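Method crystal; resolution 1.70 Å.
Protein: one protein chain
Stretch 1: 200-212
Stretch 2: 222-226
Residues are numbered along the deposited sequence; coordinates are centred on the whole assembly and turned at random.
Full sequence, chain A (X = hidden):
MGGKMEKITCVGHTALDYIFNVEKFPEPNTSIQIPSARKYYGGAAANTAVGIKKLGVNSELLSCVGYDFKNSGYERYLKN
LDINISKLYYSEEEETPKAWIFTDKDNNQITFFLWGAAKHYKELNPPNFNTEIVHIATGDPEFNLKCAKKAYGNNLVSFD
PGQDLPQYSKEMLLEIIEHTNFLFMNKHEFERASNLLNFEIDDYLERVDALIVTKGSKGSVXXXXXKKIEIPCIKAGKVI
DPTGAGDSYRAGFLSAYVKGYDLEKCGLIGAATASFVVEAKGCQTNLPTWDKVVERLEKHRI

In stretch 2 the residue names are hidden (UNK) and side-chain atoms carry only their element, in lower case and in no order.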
# COMPACT_ATOMS: atom_id res chain seq x y z
N GLU A 200 -5.31 -0.93 39.94
CA GLU A 200 -4.18 -0.11 40.33
C GLU A 200 -2.93 -0.99 40.20
O GLU A 200 -3.03 -2.19 39.91
CB GLU A 200 -4.34 0.39 41.77
CG GLU A 200 -5.51 1.35 41.98
CD GLU A 200 -5.86 1.53 43.45
OE1 GLU A 200 -6.35 0.56 44.08
OE2 GLU A 200 -5.64 2.64 44.00
N ILE A 201 -1.77 -0.39 40.40
CA ILE A 201 -0.50 -1.10 40.24
C ILE A 201 -0.47 -2.38 41.07
O ILE A 201 -0.03 -3.42 40.58
CB ILE A 201 0.68 -0.14 40.57
CG1 ILE A 201 0.89 0.81 39.38
CG2 ILE A 201 1.97 -0.92 40.86
CD1 ILE A 201 1.50 2.14 39.74
N ASP A 202 -0.95 -2.31 42.30
CA ASP A 202 -0.88 -3.46 43.21
C ASP A 202 -1.72 -4.63 42.70
O ASP A 202 -1.37 -5.79 42.94
CB ASP A 202 -1.29 -3.07 44.63
CG ASP A 202 -0.20 -2.31 45.38
OD1 ASP A 202 -0.42 -1.97 46.55
OD2 ASP A 202 0.90 -2.00 44.88
N ASP A 203 -2.82 -4.33 42.01
CA ASP A 203 -3.61 -5.38 41.36
C ASP A 203 -2.85 -6.12 40.26
O ASP A 203 -2.99 -7.32 40.14
CB ASP A 203 -4.92 -4.83 40.79
CG ASP A 203 -5.78 -4.19 41.86
OD1 ASP A 203 -6.32 -4.92 42.71
OD2 ASP A 203 -5.96 -2.96 41.93
N TYR A 204 -2.10 -5.40 39.43
CA TYR A 204 -1.22 -6.06 38.47
C TYR A 204 -0.23 -6.94 39.19
O TYR A 204 0.05 -8.06 38.74
CB TYR A 204 -0.44 -5.07 37.63
CG TYR A 204 -1.29 -4.33 36.65
CD1 TYR A 204 -1.76 -3.05 36.94
CD2 TYR A 204 -1.60 -4.87 35.42
CE1 TYR A 204 -2.53 -2.35 36.04
CE2 TYR A 204 -2.36 -4.18 34.50
CZ TYR A 204 -2.83 -2.91 34.82
OH TYR A 204 -3.59 -2.20 33.91
N LEU A 205 0.33 -6.44 40.28
CA LEU A 205 1.43 -7.14 40.93
C LEU A 205 0.97 -8.38 41.72
O LEU A 205 1.81 -9.18 42.13
CB LEU A 205 2.21 -6.20 41.84
CG LEU A 205 2.96 -5.09 41.10
CD1 LEU A 205 3.50 -4.07 42.10
CD2 LEU A 205 4.08 -5.65 40.27
N GLU A 206 -0.33 -8.52 41.94
CA GLU A 206 -0.86 -9.78 42.46
C GLU A 206 -0.82 -10.87 41.39
O GLU A 206 -0.91 -12.05 41.69
CB GLU A 206 -2.29 -9.61 42.99
CG GLU A 206 -2.36 -8.87 44.31
CD GLU A 206 -3.78 -8.61 44.79
OE1 GLU A 206 -4.71 -9.30 44.32
OE2 GLU A 206 -3.98 -7.71 45.63
N ARG A 207 -0.69 -10.47 40.13
CA ARG A 207 -0.75 -11.39 39.01
C ARG A 207 0.56 -11.58 38.26
O ARG A 207 0.81 -12.66 37.77
CB ARG A 207 -1.82 -10.94 38.05
CG ARG A 207 -3.20 -11.05 38.69
CD ARG A 207 -4.24 -10.18 38.09
NE ARG A 207 -5.56 -10.43 38.68
CZ ARG A 207 -6.04 -9.82 39.77
NH1 ARG A 207 -5.34 -8.89 40.43
NH2 ARG A 207 -7.26 -10.12 40.20
N VAL A 208 1.35 -10.51 38.14
CA VAL A 208 2.61 -10.55 37.37
C VAL A 208 3.80 -10.34 38.28
O VAL A 208 3.67 -9.92 39.44
CB VAL A 208 2.62 -9.51 36.21
CG1 VAL A 208 1.35 -9.60 35.40
CG2 VAL A 208 2.81 -8.08 36.74
N ASP A 209 4.98 -10.70 37.79
CA ASP A 209 6.20 -10.46 38.55
C ASP A 209 6.78 -9.07 38.35
O ASP A 209 7.39 -8.53 39.27
CB ASP A 209 7.27 -11.48 38.16
CG ASP A 209 6.89 -12.89 38.47
OD1 ASP A 209 6.39 -13.18 39.58
OD2 ASP A 209 7.13 -13.81 37.67
N ALA A 210 6.61 -8.52 37.16
CA ALA A 210 7.10 -7.19 36.83
C ALA A 210 6.17 -6.55 35.83
O ALA A 210 5.79 -7.17 34.83
CB ALA A 210 8.50 -7.23 36.28
N LEU A 211 5.79 -5.31 36.13
CA LEU A 211 5.03 -4.48 35.25
C LEU A 211 5.97 -3.37 34.81
O LEU A 211 6.51 -2.65 35.64
CB LEU A 211 3.85 -3.86 36.01
CG LEU A 211 3.18 -2.65 35.38
CD1 LEU A 211 2.54 -3.05 34.06
CD2 LEU A 211 2.14 -2.06 36.34
N ILE A 212 6.15 -3.22 33.51
CA ILE A 212 7.07 -2.26 32.94
C ILE A 212 6.25 -1.30 32.10
O ILE A 212 5.66 -1.68 31.08
CB ILE A 212 8.14 -2.95 32.09
CG1 ILE A 212 8.90 -4.01 32.91
CG2 ILE A 212 9.09 -1.87 31.54
CD1 ILE A 212 8.38 -5.43 32.73
N UNK A 222 9.76 0.33 36.24
CA UNK A 222 9.54 -1.07 36.54
C UNK A 222 8.93 -1.20 37.93
O UNK A 222 9.49 -0.71 38.90
c UNK A 222 10.65 -3.29 36.83
c UNK A 222 11.59 -1.63 35.17
c UNK A 222 10.89 -1.82 36.52
c UNK A 222 13.08 -1.93 35.21
N UNK A 223 7.79 -1.87 38.02
CA UNK A 223 7.15 -2.12 39.30
C UNK A 223 7.24 -3.59 39.62
O UNK A 223 6.88 -4.41 38.79
c UNK A 223 5.66 -1.75 39.26
c UNK A 223 4.83 1.47 37.45
c UNK A 223 4.85 2.37 38.48
c UNK A 223 5.39 -0.31 38.98
o UNK A 223 4.56 3.71 38.27
c UNK A 223 5.11 1.94 39.77
c UNK A 223 5.39 0.62 40.01
c UNK A 223 5.11 0.14 37.69
N UNK A 224 7.73 -3.91 40.80
CA UNK A 224 7.61 -5.26 41.35
C UNK A 224 6.92 -5.16 42.71
O UNK A 224 6.59 -4.07 43.17
c UNK A 224 9.81 -5.76 40.23
o UNK A 224 9.75 -5.18 42.49
c UNK A 224 8.99 -5.90 41.51
N UNK A 225 6.69 -6.30 43.36
CA UNK A 225 6.06 -6.31 44.68
C UNK A 225 6.89 -5.52 45.68
O UNK A 225 6.35 -4.80 46.51
c UNK A 225 4.75 -8.50 44.45
c UNK A 225 4.51 -9.87 45.07
c UNK A 225 3.53 -10.69 44.25
n UNK A 225 3.65 -12.14 44.54
c UNK A 225 5.87 -7.75 45.17
N UNK A 226 8.21 -5.64 45.56
CA UNK A 226 9.15 -5.07 46.51
C UNK A 226 9.56 -3.63 46.21
O UNK A 226 9.98 -2.91 47.12
c UNK A 226 10.42 -5.93 46.55
o UNK A 226 10.31 -7.36 48.46
o UNK A 226 9.92 -8.33 46.57
c UNK A 226 10.20 -7.29 47.21
O HOH W 1 7.08 -8.90 41.93

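Position 222 carries four side-chain carbons and no heteroatom. The carbon bonded to CA forks at once, one arm a single carbon and the other two carbons long, and the inner carbon of the longer arm lies 4.2 Å from CG1 of Ile212. The branching identifies isoleucine. Ile222 has chi1 at -56° (m) and chi2 at 161° (t). It pairs with Ile212 in an antiparallel, non-hydrogen-bonded bridge, CA to CA 4.5 Å, and both side chains fall on the same face of the sheet, where the close carbon of Ile222 is CG1. Its backbone adds a CA-H...O contact: CA of Ile222 is 3.5 Å from O of Leu211, with an angle of 141° at the hydrogen.

Position 223 has one carbon leading to a ring of six carbons, and the ring bears a single oxygen at the position farthest from the attachment point. The ring carbon that carries this oxygen lies 3.6 Å from CD1 of Ile201. This is tyrosine. Its ring is directed to the sheet face that also holds Leu211, opposite to the face shared by the two isoleucines. CD1 of Ile201 stands over one face of the Tyr223 ring, 3.9 Å from the centroid and 27° off the ring normal, a CH-pi arrangement in which CZ is the closest ring atom. Leu211 CD2 approaches Tyr223 CD1 at 3.9 Å, and Leu205 CD1 comes within 4.3 Å of Tyr223 CB. The backbone is engaged as well: Leu211 N donates to Tyr223 O at 3.0 Å (169°), and Tyr223 N donates to Leu211 O at 2.8 Å (174°). Both angles are nearly linear, as expected of a hydrogen-bonded antiparallel pair.

Position 224 shows three side-chain atoms, a carbon carrying one oxygen and one carbon, and the terminal carbon lies 3.8 Å from O of Asp209. This is threonine, with chi1 at 65° (p). CA-to-CB points away from stretch 1 overall, yet the methyl carbon CG2 of Thr224 makes that contact. The backbone also meets Leu205, whose CD1 is 3.3 Å from Thr224 O.

Position 225 has four carbons in a row ending in nitrogen, and the carbon next to the nitrogen passes 3.1 Å from O of Leu205. Such an unbranched chain can only be lysine. The chain is extended, with chi2 to chi4 all t, and the carbon near Leu205 is CE. A water accepts from Lys225 N at 3.0 Å and donates to Asp209 O at 2.7 Å, bridging the two backbones.

Position 226 has two carbons, the second bearing two oxygens, and no side-chain atom reaches stretch 1. A carboxylate on a one-carbon stem is aspartate. The CA-to-CB bond of Asp226 points away from stretch 1.

The contact works through two linked elements. The paired hydrogen bonds of Leu211 and Tyr223 fix the strand register, with Ile212 opposite Ile222 as the next pair. On the face holding Leu211, Ile201, from the helix, and Leu205 pack against Tyr223, which gives up 112 Å² to stretch 1, more than any other residue of stretch 2. Altogether 493 Å² is buried, summed over both sides. Beyond the paired strands, the water between Asp209 and Lys225 continues the link.

Stretch 2 222-226: IYTKD
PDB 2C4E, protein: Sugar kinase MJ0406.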